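Long-range contact in uncharacterized protein (Pyrococcus furiosus, PDB 3WL4), which probably acts as a metal-dependent deacetylase that removes N-acetyl groups from amino sugars: residues A[86-91]-A[216-221]. Residues are numbered along the deposited sequence; the frame is centred on the assembly and turned at random.
Sequences LIRRRE and RSQFTD. With TAM (tris(hydroxyethyl)aminomethane), chain K.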
# COMPACT_ATOMS: atom_id res chain seq x y z
N LEU A 86 3.34 5.89 26.97
CA LEU A 86 2.99 6.96 27.90
C LEU A 86 4.17 7.35 28.82
O LEU A 86 4.40 8.53 29.07
CB LEU A 86 1.81 6.37 28.71
CG LEU A 86 1.32 7.31 29.78
CD1 LEU A 86 0.70 8.57 29.24
CD2 LEU A 86 0.26 6.53 30.60
N ILE A 87 4.86 6.28 29.27
CA ILE A 87 6.09 6.53 30.06
C ILE A 87 7.07 7.39 29.32
O ILE A 87 7.67 8.36 29.81
CB ILE A 87 6.71 5.20 30.49
CG1 ILE A 87 5.84 4.57 31.59
CG2 ILE A 87 8.21 5.37 30.96
CD1 ILE A 87 6.14 3.12 31.77
N ARG A 88 7.33 7.06 28.03
CA ARG A 88 8.30 7.81 27.29
C ARG A 88 7.98 9.26 26.97
O ARG A 88 8.85 10.10 26.79
CB ARG A 88 8.66 7.00 25.99
CG ARG A 88 9.31 5.63 26.36
CD ARG A 88 9.79 4.84 25.08
NE ARG A 88 10.95 5.56 24.55
CZ ARG A 88 11.69 5.03 23.54
NH1 ARG A 88 11.26 3.83 23.03
NH2 ARG A 88 12.80 5.64 23.01
N ARG A 89 6.65 9.52 26.83
CA ARG A 89 6.23 10.92 26.70
C ARG A 89 6.66 11.73 27.93
O ARG A 89 7.22 12.81 27.74
CB ARG A 89 4.69 10.92 26.51
CG ARG A 89 4.39 12.47 26.32
CD ARG A 89 2.84 12.59 26.39
NE ARG A 89 2.40 11.75 25.23
CZ ARG A 89 1.71 12.19 24.17
NH1 ARG A 89 1.50 11.32 23.18
NH2 ARG A 89 1.26 13.47 24.15
N ARG A 90 6.42 11.17 29.10
CA ARG A 90 6.87 11.92 30.31
C ARG A 90 8.38 12.03 30.40
O ARG A 90 8.89 13.07 30.79
CB ARG A 90 6.33 11.20 31.52
CG ARG A 90 4.78 11.12 31.44
CD ARG A 90 4.15 10.21 32.49
NE ARG A 90 2.66 10.25 32.57
CZ ARG A 90 1.97 9.39 33.33
NH1 ARG A 90 2.62 8.45 34.03
NH2 ARG A 90 0.63 9.46 33.36
N GLU A 91 9.08 10.94 29.98
CA GLU A 91 10.57 11.02 30.02
C GLU A 91 11.06 12.08 29.11
O GLU A 91 11.98 12.86 29.40
CB GLU A 91 11.17 9.68 29.56
CG GLU A 91 10.98 8.62 30.64
CD GLU A 91 11.34 7.24 30.32
OE1 GLU A 91 11.58 6.87 29.13
OE2 GLU A 91 11.39 6.36 31.27
N ARG A 216 14.59 6.99 31.38
CA ARG A 216 15.00 5.88 32.23
C ARG A 216 14.59 4.53 31.70
O ARG A 216 15.28 3.51 31.89
CB ARG A 216 14.29 6.06 33.58
CG ARG A 216 14.73 7.29 34.35
CD ARG A 216 13.76 7.51 35.62
NE ARG A 216 14.48 8.21 36.67
CZ ARG A 216 14.59 9.54 36.76
NH1 ARG A 216 15.28 10.07 37.76
NH2 ARG A 216 14.00 10.34 35.85
N SER A 217 13.42 4.45 30.99
CA SER A 217 12.94 3.18 30.47
C SER A 217 13.95 2.58 29.42
O SER A 217 13.92 1.36 29.23
CB SER A 217 11.53 3.38 29.77
OG SER A 217 11.72 4.22 28.63
N GLN A 218 14.72 3.46 28.81
CA GLN A 218 15.66 2.98 27.79
C GLN A 218 17.03 2.71 28.36
O GLN A 218 17.77 1.95 27.80
CB GLN A 218 15.78 3.98 26.64
CG GLN A 218 14.35 4.30 26.00
CD GLN A 218 13.61 3.09 25.64
OE1 GLN A 218 12.58 2.69 26.24
NE2 GLN A 218 14.17 2.36 24.71
N PHE A 219 17.29 3.44 29.38
CA PHE A 219 18.78 3.45 29.92
C PHE A 219 18.79 2.99 31.34
O PHE A 219 18.87 3.82 32.29
CB PHE A 219 19.35 4.84 29.72
CG PHE A 219 19.52 5.19 28.26
CD1 PHE A 219 20.43 4.43 27.50
CD2 PHE A 219 18.69 6.10 27.69
CE1 PHE A 219 20.61 4.64 26.12
CE2 PHE A 219 18.81 6.35 26.26
CZ PHE A 219 19.73 5.61 25.47
N THR A 220 18.51 1.72 31.51
CA THR A 220 18.70 1.13 32.81
C THR A 220 20.18 1.09 33.10
O THR A 220 21.01 1.36 32.27
CB THR A 220 18.30 -0.36 32.77
OG1 THR A 220 19.11 -1.09 31.80
CG2 THR A 220 16.78 -0.56 32.47
N ASP A 221 20.54 0.93 34.42
CA ASP A 221 22.00 0.87 34.72
C ASP A 221 22.70 -0.20 33.90
O ASP A 221 23.78 0.06 33.46
CB ASP A 221 22.11 0.52 36.20
CG ASP A 221 21.91 1.74 37.08
OD1 ASP A 221 21.69 1.48 38.30
OD2 ASP A 221 21.93 2.94 36.59
C TAM K . 17.65 4.94 20.46
C1 TAM K . 17.17 3.56 20.15
C2 TAM K . 18.79 5.56 19.76
C3 TAM K . 17.95 5.06 21.90
C4 TAM K . 17.80 3.23 18.87
C5 TAM K . 18.36 5.37 18.27
C6 TAM K . 16.86 4.70 22.76
N TAM K . 16.38 5.84 20.04
O4 TAM K . 16.59 3.77 18.08
O5 TAM K . 19.17 6.26 17.89
O6 TAM K . 16.13 3.40 22.72
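The guanidinium of Arg88 and the side-chain amide of Gln218 lie flat on one another, their planes only 2° apart, with Gln218 CD 3.4 Å from Arg88 CZ and over the centre of the group. Ser217 OG and the bound TAM, which is hydrogen-bonded to Asp43, approach the guanidinium obliquely. A bend about the CG-CD bond of Arg88 (chi3 71°) carries the guanidinium against the amide, and the stack leaves NH1 bonded to the carbonyl of Gly70 and NH2 to that of Pro41. Arginine suits this place because it can stack and donate at once.

One helical turn on, Glu91 reaches out from helix 81-99 with its chain extended beyond CG and grips Ser217 with both carboxylate oxygens. Ser217 OG donates to the syn lone pair of Glu91 OE1 at 2.7 Å, while Ser217 N gives its hydrogen to Glu91 OE2 at 2.8 Å, from 34° out of the carboxylate plane. Serine fits because its short hydroxyl, held between backbone N and carbonyl carbon, faces the same carboxylate as its own N-H, each meeting a different oxygen. Ile87 adds an apolar touch, CG2 to Ser217 CB at 4.0 Å. An alanine in place of Glu91 would probably leave the hydroxyl and amide of Ser217 without the carboxylate they share, so that this end of the loop rests mainly on the Arg88 stack. Arg216 sends its guanidinium away to a salt bridge with Glu94.

Thus two donors of one serine answer the negative Glu91, two backbone carbonyls and a flat amide the positive Arg88, and directed polar contacts more than apolar packing tie the loop before helix 221-240 to helix 81-99.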